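Local atomic coordinates of AgaA (PDB entry 6HLX), a protein that binds the opine agropinic acid in the periplasm, as the solute-binding protein that serves an ABC transporter importing it. Residues 368-382 with 392-406. Numbering follows the deposited sequence.
With G9Z (agropinic acid), chain E; SO4 (sulfate ion), chain U; EDO (1,2-ethanediol), chain B.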
ATOM      1  N   SER A 368      -7.564   9.915  -5.054  1.00 30.00           N
ATOM      2  CA  SER A 368      -7.302   9.405  -6.410  1.00 31.77           C
ATOM      3  C   SER A 368      -7.336  10.477  -7.484  1.00 38.26           C
ATOM      4  O   SER A 368      -6.647  10.317  -8.485  1.00 41.06           O
ATOM      5  CB  SER A 368      -8.264   8.264  -6.767  1.00 33.90           C
ATOM      6  OG  SER A 368      -9.542   8.757  -7.135  1.00 38.00           O
ATOM      7  N   THR A 369      -8.143  11.542  -7.300  1.00 33.18           N
ATOM      8  CA  THR A 369      -8.258  12.653  -8.252  1.00 32.68           C
ATOM      9  C   THR A 369      -7.499  13.920  -7.814  1.00 32.70           C
ATOM     10  O   THR A 369      -7.557  14.926  -8.516  1.00 33.08           O
ATOM     11  CB  THR A 369      -9.731  12.998  -8.561  1.00 43.90           C
ATOM     12  OG1 THR A 369     -10.387  13.468  -7.380  1.00 40.85           O
ATOM     13  CG2 THR A 369     -10.496  11.842  -9.206  1.00 46.38           C
ATOM     14  N   GLY A 370      -6.827  13.870  -6.660  1.00 28.80           N
ATOM     15  CA  GLY A 370      -6.126  15.033  -6.108  1.00 28.14           C
ATOM     16  C   GLY A 370      -7.090  16.102  -5.623  1.00 30.88           C
ATOM     17  O   GLY A 370      -6.735  17.279  -5.550  1.00 30.01           O
ATOM     18  N   ASP A 371      -8.330  15.695  -5.268  1.00 26.72           N
ATOM     19  CA  ASP A 371      -9.363  16.615  -4.795  1.00 26.75           C
ATOM     20  C   ASP A 371      -9.150  16.964  -3.312  1.00 28.31           C
ATOM     21  O   ASP A 371      -9.976  16.640  -2.453  1.00 27.58           O
ATOM     22  CB  ASP A 371     -10.765  16.045  -5.061  1.00 28.56           C
ATOM     23  CG  ASP A 371     -11.893  17.009  -4.751  1.00 34.91           C
ATOM     24  OD1 ASP A 371     -11.612  18.232  -4.578  1.00 34.23           O
ATOM     25  OD2 ASP A 371     -13.052  16.549  -4.659  1.00 38.78           O
ATOM     26  N   TYR A 372      -8.030  17.632  -3.021  1.00 23.76           N
ATOM     27  CA  TYR A 372      -7.666  18.021  -1.662  1.00 22.80           C
ATOM     28  C   TYR A 372      -6.541  19.047  -1.708  1.00 25.26           C
ATOM     29  O   TYR A 372      -5.900  19.173  -2.750  1.00 25.05           O
ATOM     30  CB  TYR A 372      -7.225  16.772  -0.854  1.00 23.57           C
ATOM     31  CG  TYR A 372      -5.991  16.038  -1.351  1.00 23.02           C
ATOM     32  CD1 TYR A 372      -4.715  16.418  -0.935  1.00 24.24           C
ATOM     33  CD2 TYR A 372      -6.101  14.885  -2.133  1.00 23.08           C
ATOM     34  CE1 TYR A 372      -3.582  15.695  -1.306  1.00 23.29           C
ATOM     35  CE2 TYR A 372      -4.966  14.177  -2.548  1.00 22.67           C
ATOM     36  CZ  TYR A 372      -3.708  14.580  -2.121  1.00 24.36           C
ATOM     37  OH  TYR A 372      -2.584  13.850  -2.443  1.00 21.91           O
ATOM     38  N   ASP A 373      -6.277  19.739  -0.570  1.00 22.62           N
ATOM     39  CA  ASP A 373      -5.169  20.707  -0.403  1.00 21.74           C
ATOM     40  C   ASP A 373      -3.975  19.887   0.147  1.00 23.74           C
ATOM     41  O   ASP A 373      -2.881  19.917  -0.411  1.00 23.39           O
ATOM     42  CB  ASP A 373      -5.566  21.808   0.593  1.00 22.54           C
ATOM     43  CG  ASP A 373      -6.734  22.686   0.153  1.00 29.73           C
ATOM     44  OD1 ASP A 373      -7.003  22.746  -1.060  1.00 28.85           O
ATOM     45  OD2 ASP A 373      -7.389  23.293   1.033  1.00 30.57           O
ATOM     46  N   PHE A 374      -4.217  19.124   1.222  1.00 20.65           N
ATOM     47  CA  PHE A 374      -3.259  18.153   1.769  1.00 19.48           C
ATOM     48  C   PHE A 374      -3.992  17.048   2.467  1.00 22.02           C
ATOM     49  O   PHE A 374      -5.177  17.195   2.764  1.00 22.44           O
ATOM     50  CB  PHE A 374      -2.123  18.764   2.618  1.00 20.95           C
ATOM     51  CG  PHE A 374      -2.383  19.381   3.974  1.00 22.26           C
ATOM     52  CD1 PHE A 374      -3.548  20.118   4.216  1.00 23.85           C
ATOM     53  CD2 PHE A 374      -1.390  19.377   4.957  1.00 23.03           C
ATOM     54  CE1 PHE A 374      -3.730  20.791   5.431  1.00 23.58           C
ATOM     55  CE2 PHE A 374      -1.573  20.050   6.174  1.00 24.09           C
ATOM     56  CZ  PHE A 374      -2.744  20.752   6.399  1.00 22.86           C
ATOM     57  N   THR A 375      -3.339  15.885   2.616  1.00 19.24           N
ATOM     58  CA  THR A 375      -4.012  14.713   3.204  1.00 18.75           C
ATOM     59  C   THR A 375      -3.106  13.969   4.143  1.00 22.04           C
ATOM     60  O   THR A 375      -1.888  13.954   3.933  1.00 20.42           O
ATOM     61  CB  THR A 375      -4.594  13.777   2.109  1.00 21.64           C
ATOM     62  OG1 THR A 375      -5.364  12.718   2.711  1.00 21.87           O
ATOM     63  CG2 THR A 375      -3.506  13.121   1.208  1.00 21.78           C
ATOM     64  N   VAL A 376      -3.698  13.425   5.218  1.00 20.12           N
ATOM     65  CA  VAL A 376      -2.973  12.553   6.147  1.00 19.16           C
ATOM     66  C   VAL A 376      -2.556  11.309   5.328  1.00 21.35           C
ATOM     67  O   VAL A 376      -3.377  10.685   4.638  1.00 21.09           O
ATOM     68  CB  VAL A 376      -3.840  12.173   7.368  1.00 22.30           C
ATOM     69  CG1 VAL A 376      -3.192  11.060   8.193  1.00 22.02           C
ATOM     70  CG2 VAL A 376      -4.098  13.411   8.237  1.00 21.81           C
ATOM     71  N   MET A 377      -1.276  10.949   5.431  1.00 19.27           N
ATOM     72  CA  MET A 377      -0.711   9.814   4.704  1.00 17.79           C
ATOM     73  C   MET A 377      -0.387   8.739   5.734  1.00 21.61           C
ATOM     74  O   MET A 377       0.408   8.986   6.631  1.00 21.76           O
ATOM     75  CB  MET A 377       0.603  10.287   3.993  1.00 19.20           C
ATOM     76  CG  MET A 377       1.448   9.146   3.399  1.00 21.88           C
ATOM     77  SD  MET A 377       2.913   9.748   2.516  1.00 23.57           S
ATOM     78  CE  MET A 377       3.914  10.481   3.903  1.00 21.51           C
ATOM     79  N   GLY A 378      -1.015   7.578   5.598  1.00 19.77           N
ATOM     80  CA  GLY A 378      -0.760   6.380   6.397  1.00 19.71           C
ATOM     81  C   GLY A 378      -0.347   5.347   5.376  1.00 22.08           C
ATOM     82  O   GLY A 378      -1.193   4.858   4.630  1.00 19.50           O
ATOM     83  N   SER A 379       0.966   5.111   5.204  1.00 18.14           N
ATOM     84  CA  SER A 379       1.378   4.286   4.066  1.00 18.24           C
ATOM     85  C   SER A 379       2.733   3.651   4.237  1.00 19.85           C
ATOM     86  O   SER A 379       3.257   3.610   5.351  1.00 18.72           O
ATOM     87  CB  SER A 379       1.315   5.095   2.766  1.00 19.02           C
ATOM     88  OG  SER A 379       1.192   4.223   1.644  1.00 19.87           O
ATOM     89  N   LEU A 380       3.265   3.078   3.152  1.00 16.95           N
ATOM     90  CA  LEU A 380       4.559   2.369   3.210  1.00 16.56           C
ATOM     91  C   LEU A 380       5.076   2.229   1.798  1.00 19.12           C
ATOM     92  O   LEU A 380       4.352   2.565   0.845  1.00 19.33           O
ATOM     93  CB  LEU A 380       4.370   0.980   3.866  1.00 16.99           C
ATOM     94  CG  LEU A 380       3.053   0.228   3.628  1.00 20.39           C
ATOM     95  CD1 LEU A 380       2.875  -0.196   2.156  1.00 20.79           C
ATOM     96  CD2 LEU A 380       2.980  -1.015   4.525  1.00 21.71           C
ATOM     97  N   GLY A 381       6.323   1.802   1.659  1.00 18.63           N
ATOM     98  CA  GLY A 381       6.865   1.557   0.328  1.00 18.73           C
ATOM     99  C   GLY A 381       6.110   0.370  -0.255  1.00 22.79           C
ATOM    100  O   GLY A 381       5.858  -0.628   0.435  1.00 22.50           O
ATOM    101  N   GLU A 382       5.673   0.504  -1.499  1.00 19.83           N
ATOM    102  CA  GLU A 382       4.824  -0.544  -2.124  1.00 18.83           C
ATOM    103  C   GLU A 382       5.597  -1.772  -2.589  1.00 22.53           C
ATOM    104  O   GLU A 382       4.999  -2.796  -2.909  1.00 22.75           O
ATOM    105  CB  GLU A 382       4.000   0.056  -3.264  1.00 20.15           C
ATOM    106  CG  GLU A 382       3.040   1.156  -2.801  1.00 21.83           C
ATOM    107  CD  GLU A 382       1.816   0.702  -2.007  1.00 26.70           C
ATOM    108  OE1 GLU A 382       1.614  -0.520  -1.784  1.00 22.46           O
ATOM    109  OE2 GLU A 382       1.064   1.607  -1.585  1.00 21.70           O
ATOM    110  N   TYR A 392       6.510   7.569  -4.663  1.00 18.07           N
ATOM    111  CA  TYR A 392       6.281   8.750  -3.827  1.00 18.05           C
ATOM    112  C   TYR A 392       6.783  10.058  -4.440  1.00 21.34           C
ATOM    113  O   TYR A 392       6.155  11.097  -4.247  1.00 21.76           O
ATOM    114  CB  TYR A 392       6.984   8.543  -2.455  1.00 18.56           C
ATOM    115  CG  TYR A 392       6.188   7.637  -1.548  1.00 17.36           C
ATOM    116  CD1 TYR A 392       6.172   6.252  -1.744  1.00 17.20           C
ATOM    117  CD2 TYR A 392       5.435   8.158  -0.505  1.00 18.00           C
ATOM    118  CE1 TYR A 392       5.370   5.423  -0.961  1.00 18.75           C
ATOM    119  CE2 TYR A 392       4.643   7.334   0.298  1.00 18.80           C
ATOM    120  CZ  TYR A 392       4.623   5.967   0.069  1.00 19.56           C
ATOM    121  OH  TYR A 392       3.785   5.181   0.820  1.00 21.18           O
ATOM    122  N   TYR A 393       7.956  10.029  -5.107  1.00 18.55           N
ATOM    123  CA  TYR A 393       8.675  11.246  -5.525  1.00 18.93           C
ATOM    124  C   TYR A 393       8.753  11.578  -7.001  1.00 22.20           C
ATOM    125  O   TYR A 393       9.008  12.739  -7.334  1.00 22.93           O
ATOM    126  CB  TYR A 393      10.123  11.165  -4.994  1.00 20.69           C
ATOM    127  CG  TYR A 393      10.211  11.366  -3.495  1.00 20.79           C
ATOM    128  CD1 TYR A 393      10.034  10.298  -2.618  1.00 22.22           C
ATOM    129  CD2 TYR A 393      10.470  12.625  -2.952  1.00 20.93           C
ATOM    130  CE1 TYR A 393      10.078  10.479  -1.236  1.00 20.32           C
ATOM    131  CE2 TYR A 393      10.542  12.815  -1.572  1.00 20.62           C
ATOM    132  CZ  TYR A 393      10.327  11.740  -0.718  1.00 21.72           C
ATOM    133  OH  TYR A 393      10.388  11.915   0.645  1.00 21.50           O
ATOM    134  N   TYR A 394       8.661  10.574  -7.887  1.00 19.81           N
ATOM    135  CA  TYR A 394       8.864  10.823  -9.317  1.00 20.32           C
ATOM    136  C   TYR A 394       7.767  11.713  -9.912  1.00 24.71           C
ATOM    137  O   TYR A 394       6.642  11.719  -9.423  1.00 22.48           O
ATOM    138  CB  TYR A 394       8.874   9.483 -10.071  1.00 20.08           C
ATOM    139  CG  TYR A 394       9.594   9.556 -11.401  1.00 22.79           C
ATOM    140  CD1 TYR A 394      10.984   9.539 -11.464  1.00 23.72           C
ATOM    141  CD2 TYR A 394       8.889   9.688 -12.592  1.00 24.66           C
ATOM    142  CE1 TYR A 394      11.655   9.628 -12.680  1.00 24.14           C
ATOM    143  CE2 TYR A 394       9.552   9.783 -13.819  1.00 25.68           C
ATOM    144  CZ  TYR A 394      10.937   9.711 -13.858  1.00 30.96           C
ATOM    145  OH  TYR A 394      11.613   9.784 -15.056  1.00 29.75           O
ATOM    146  N   GLY A 395       8.099  12.408 -10.989  1.00 22.41           N
ATOM    147  CA  GLY A 395       7.119  13.140 -11.772  1.00 23.26           C
ATOM    148  C   GLY A 395       6.467  12.146 -12.724  1.00 25.66           C
ATOM    149  O   GLY A 395       5.709  11.268 -12.291  1.00 24.16           O
ATOM    150  N   GLY A 396       6.830  12.216 -14.008  1.00 24.97           N
ATOM    151  CA  GLY A 396       6.289  11.288 -15.001  1.00 26.08           C
ATOM    152  C   GLY A 396       4.933  11.688 -15.554  1.00 30.75           C
ATOM    153  O   GLY A 396       4.478  12.823 -15.355  1.00 29.87           O
ATOM    154  N   ASP A 397       4.272  10.757 -16.263  1.00 28.42           N
ATOM    155  CA  ASP A 397       2.982  11.063 -16.904  1.00 29.32           C
ATOM    156  C   ASP A 397       1.818  11.125 -15.937  1.00 29.86           C
ATOM    157  O   ASP A 397       0.892  11.906 -16.147  1.00 30.93           O
ATOM    158  CB  ASP A 397       2.659  10.062 -18.023  1.00 32.72           C
ATOM    159  CG  ASP A 397       1.543  10.552 -18.934  1.00 50.17           C
ATOM    160  OD1 ASP A 397       1.819  11.423 -19.795  1.00 50.95           O
ATOM    161  OD2 ASP A 397       0.387  10.077 -18.774  1.00 55.61           O
ATOM    162  N   LYS A 398       1.834  10.281 -14.908  1.00 23.36           N
ATOM    163  CA  LYS A 398       0.725  10.218 -13.942  1.00 21.63           C
ATOM    164  C   LYS A 398       1.141  10.982 -12.680  1.00 24.28           C
ATOM    165  O   LYS A 398       1.898  10.461 -11.851  1.00 22.51           O
ATOM    166  CB  LYS A 398       0.376   8.741 -13.661  1.00 21.91           C
ATOM    167  CG  LYS A 398      -0.933   8.603 -12.870  1.00 24.69           C
ATOM    168  CD  LYS A 398      -1.271   7.151 -12.529  1.00 24.20           C
ATOM    169  CE  LYS A 398      -2.453   7.046 -11.576  1.00 28.20           C
ATOM    170  NZ  LYS A 398      -3.724   7.462 -12.222  1.00 29.79           N
ATOM    171  N   LEU A 399       0.725  12.252 -12.603  1.00 23.51           N
ATOM    172  CA  LEU A 399       1.162  13.153 -11.521  1.00 22.66           C
ATOM    173  C   LEU A 399       0.288  13.143 -10.280  1.00 24.91           C
ATOM    174  O   LEU A 399       0.630  13.801  -9.301  1.00 24.48           O
ATOM    175  CB  LEU A 399       1.327  14.594 -12.047  1.00 22.37           C
ATOM    176  CG  LEU A 399       2.513  14.800 -13.013  1.00 26.62           C
ATOM    177  CD1 LEU A 399       2.482  16.208 -13.652  1.00 27.04           C
ATOM    178  CD2 LEU A 399       3.854  14.548 -12.295  1.00 28.50           C
ATOM    179  N   VAL A 400      -0.816  12.399 -10.307  1.00 21.49           N
ATOM    180  CA  VAL A 400      -1.709  12.262  -9.148  1.00 19.79           C
ATOM    181  C   VAL A 400      -1.761  10.770  -8.854  1.00 22.34           C
ATOM    182  O   VAL A 400      -2.307  10.008  -9.635  1.00 22.15           O
ATOM    183  CB  VAL A 400      -3.113  12.880  -9.368  1.00 24.02           C
ATOM    184  CG1 VAL A 400      -4.021  12.603  -8.165  1.00 24.07           C
ATOM    185  CG2 VAL A 400      -3.000  14.391  -9.630  1.00 24.75           C
ATOM    186  N   ARG A 401      -1.124  10.362  -7.769  1.00 19.79           N
ATOM    187  CA  ARG A 401      -1.030   8.945  -7.403  1.00 18.97           C
ATOM    188  C   ARG A 401      -1.485   8.725  -5.963  1.00 23.48           C
ATOM    189  O   ARG A 401      -1.609   9.682  -5.198  1.00 22.42           O
ATOM    190  CB  ARG A 401       0.411   8.423  -7.617  1.00 19.27           C
ATOM    191  CG  ARG A 401       0.941   8.696  -9.036  1.00 22.65           C
ATOM    192  CD  ARG A 401       2.299   8.065  -9.327  1.00 21.36           C
ATOM    193  NE  ARG A 401       3.373   8.555  -8.462  1.00 22.01           N
ATOM    194  CZ  ARG A 401       4.209   9.544  -8.781  1.00 24.94           C
ATOM    195  NH1 ARG A 401       5.203   9.867  -7.964  1.00 19.91           N
ATOM    196  NH2 ARG A 401       4.050  10.222  -9.917  1.00 20.22           N
ATOM    197  N   THR A 402      -1.657   7.456  -5.563  1.00 19.49           N
ATOM    198  CA  THR A 402      -2.114   7.179  -4.199  1.00 19.06           C
ATOM    199  C   THR A 402      -1.123   7.638  -3.106  1.00 20.23           C
ATOM    200  O   THR A 402      -1.574   7.971  -2.017  1.00 20.47           O
ATOM    201  CB  THR A 402      -2.386   5.655  -4.022  1.00 23.76           C
ATOM    202  OG1 THR A 402      -1.183   4.927  -4.337  1.00 21.84           O
ATOM    203  CG2 THR A 402      -3.582   5.165  -4.859  1.00 22.73           C
ATOM    204  N   ASN A 403       0.197   7.667  -3.399  1.00 16.94           N
ATOM    205  CA  ASN A 403       1.248   7.943  -2.407  1.00 17.46           C
ATOM    206  C   ASN A 403       2.049   9.222  -2.619  1.00 21.34           C
ATOM    207  O   ASN A 403       2.901   9.520  -1.787  1.00 22.24           O
ATOM    208  CB  ASN A 403       2.240   6.771  -2.356  1.00 17.95           C
ATOM    209  CG  ASN A 403       1.678   5.521  -1.734  1.00 24.69           C
ATOM    210  OD1 ASN A 403       1.982   4.384  -2.158  1.00 24.90           O
ATOM    211  ND2 ASN A 403       0.870   5.697  -0.698  1.00 14.40           N
ATOM    212  N   ASN A 404       1.807   9.940  -3.708  1.00 19.35           N
ATOM    213  CA  ASN A 404       2.632  11.132  -3.978  1.00 19.46           C
ATOM    214  C   ASN A 404       1.986  12.452  -3.531  1.00 22.23           C
ATOM    215  O   ASN A 404       0.861  12.470  -3.021  1.00 21.34           O
ATOM    216  CB  ASN A 404       3.044  11.191  -5.468  1.00 19.19           C
ATOM    217  CG  ASN A 404       1.992  11.783  -6.380  1.00 25.16           C
ATOM    218  OD1 ASN A 404       0.793  11.590  -6.166  1.00 22.65           O
ATOM    219  ND2 ASN A 404       2.416  12.513  -7.426  1.00 21.00           N
ATOM    220  N   SER A 405       2.706  13.558  -3.777  1.00 19.33           N
ATOM    221  CA  SER A 405       2.220  14.916  -3.549  1.00 18.88           C
ATOM    222  C   SER A 405       1.801  15.437  -4.932  1.00 23.33           C
ATOM    223  O   SER A 405       2.667  15.667  -5.793  1.00 21.38           O
ATOM    224  CB  SER A 405       3.316  15.776  -2.922  1.00 20.34           C
ATOM    225  OG  SER A 405       3.228  15.512  -1.531  1.00 20.94           O
ATOM    226  N   PRO A 406       0.470  15.496  -5.194  1.00 20.30           N
ATOM    227  CA  PRO A 406      -0.005  15.814  -6.545  1.00 20.83           C
ATOM    228  C   PRO A 406       0.744  16.939  -7.256  1.00 23.27           C
ATOM    229  O   PRO A 406       0.990  18.012  -6.683  1.00 21.20           O
ATOM    230  CB  PRO A 406      -1.490  16.138  -6.336  1.00 22.19           C
ATOM    231  CG  PRO A 406      -1.895  15.222  -5.207  1.00 24.00           C
ATOM    232  CD  PRO A 406      -0.666  15.170  -4.297  1.00 20.94           C
TER
HETATM  233  OAM G9Z E 604      -6.313   1.340   3.353  1.00 19.83           O
HETATM  234  CAB G9Z E 604      -6.070   2.086   4.312  1.00 20.73           C
HETATM  235  CAC G9Z E 604      -7.009   2.347   5.332  1.00 21.35           C
HETATM  236  CB  G9Z E 604      -6.298   3.306   6.336  1.00 20.86           C
HETATM  237  CA  G9Z E 604      -4.983   3.674   5.669  1.00 19.50           C
HETATM  238  C   G9Z E 604      -3.879   3.462   6.555  1.00 21.29           C
HETATM  239  O   G9Z E 604      -3.375   2.308   6.633  1.00 20.70           O
HETATM  240  N   G9Z E 604      -4.954   2.828   4.431  1.00 18.24           N
HETATM  241  CAG G9Z E 604      -3.767   2.733   3.496  1.00 18.29           C
HETATM  242  CAH G9Z E 604      -3.739   3.934   2.549  1.00 20.27           C
HETATM  243  OAP G9Z E 604      -3.545   5.093   3.359  1.00 20.84           O
HETATM  244  CAI G9Z E 604      -2.622   3.838   1.505  1.00 20.24           C
HETATM  245  OAQ G9Z E 604      -2.575   2.483   0.988  1.00 19.16           O
HETATM  246  CAJ G9Z E 604      -2.885   4.788   0.288  1.00 19.85           C
HETATM  247  OAR G9Z E 604      -1.814   4.656  -0.664  1.00 20.34           O
HETATM  248  CAK G9Z E 604      -3.130   6.280   0.619  1.00 19.14           C
HETATM  249  OAT G9Z E 604      -3.632   6.955  -0.551  1.00 20.09           O
HETATM  250  CAL G9Z E 604      -1.882   6.975   1.185  1.00 19.08           C
HETATM  251  OAS G9Z E 604      -2.212   8.320   1.597  1.00 20.39           O
HETATM  252  OXT G9Z E 604      -3.482   4.440   7.245  1.00 20.87           O
HETATM  253  S   SO4 U 620      -2.608  13.004 -13.869  1.00 40.77           S
HETATM  254  O1  SO4 U 620      -3.677  13.967 -13.477  1.00 46.99           O
HETATM  255  O2  SO4 U 620      -2.483  11.968 -12.849  1.00 33.15           O
HETATM  256  O3  SO4 U 620      -2.992  12.370 -15.136  1.00 45.35           O
HETATM  257  O4  SO4 U 620      -1.365  13.746 -14.051  1.00 41.70           O
HETATM  258  C1  EDO B 628      -5.934  23.140  -5.887  1.00 62.16           C
HETATM  259  O1  EDO B 628      -6.009  24.488  -5.468  1.00 64.18           O
HETATM  260  C2  EDO B 628      -5.420  22.276  -4.711  1.00 60.69           C
HETATM  261  O2  EDO B 628      -6.368  22.253  -3.657  1.00 57.50           O
HETATM  262  O   HOH W   1      -3.185  11.800  -4.178  1.00 29.08           O
HETATM  263  O   HOH W   2      -1.167   2.846  -2.514  1.00 22.16           O
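The Tyr392 ring carries Asn403 CB on one face, 3.4 Å above the plane and over its centre, while its edge meets Met377 SD and Leu380 O. Met377 SD sits 5.0 Å from the Tyr392 ring centroid, 88° off the ring normal, a Met-aromatic contact made at the rim; CG anti to the backbone N (chi1 169°) and an extended chi2 carry the sulfur there. At the far end of the ring, Tyr392 OH donates to Leu380 O over 2.7 Å, coming from above the carbonyl plane. Ser379 OG lies 2.9 Å from Tyr392 OH and accepts a weak bond from Asn403 ND2. The carboxylate of Glu382 runs nearly coplanar with the Asn403 amide; OE2 and OD1 are both acceptors and do not bond, but OE2 accepts a hydrogen bond from a water that also donates to Thr402 OG1 and bonds OAR of agropinic acid, and OE1 forms a salt bridge with Arg26. At the other end of the contact, Thr375 CG2 covers one face of Tyr372, whose CZ packs 3.6 Å from Pro406 CG and whose OH donates to a water held by Arg401 O. Nearby, Val400 CG1 rests 3.4 Å from Gly370 N, where the Schellman motif closes helix 360-369. The ligand's OAP donates to Gly378 O, near the end of strand 374-379, and its OAT to Thr402 O, both at 2.7 Å. Both segments thus offer backbone carbonyls to ligand hydroxyls; Asn403 and Ser379 line the pocket, and Tyr392 OH, behind them, may steady Ser379, consistent with a pocket shaped for a polyol chain.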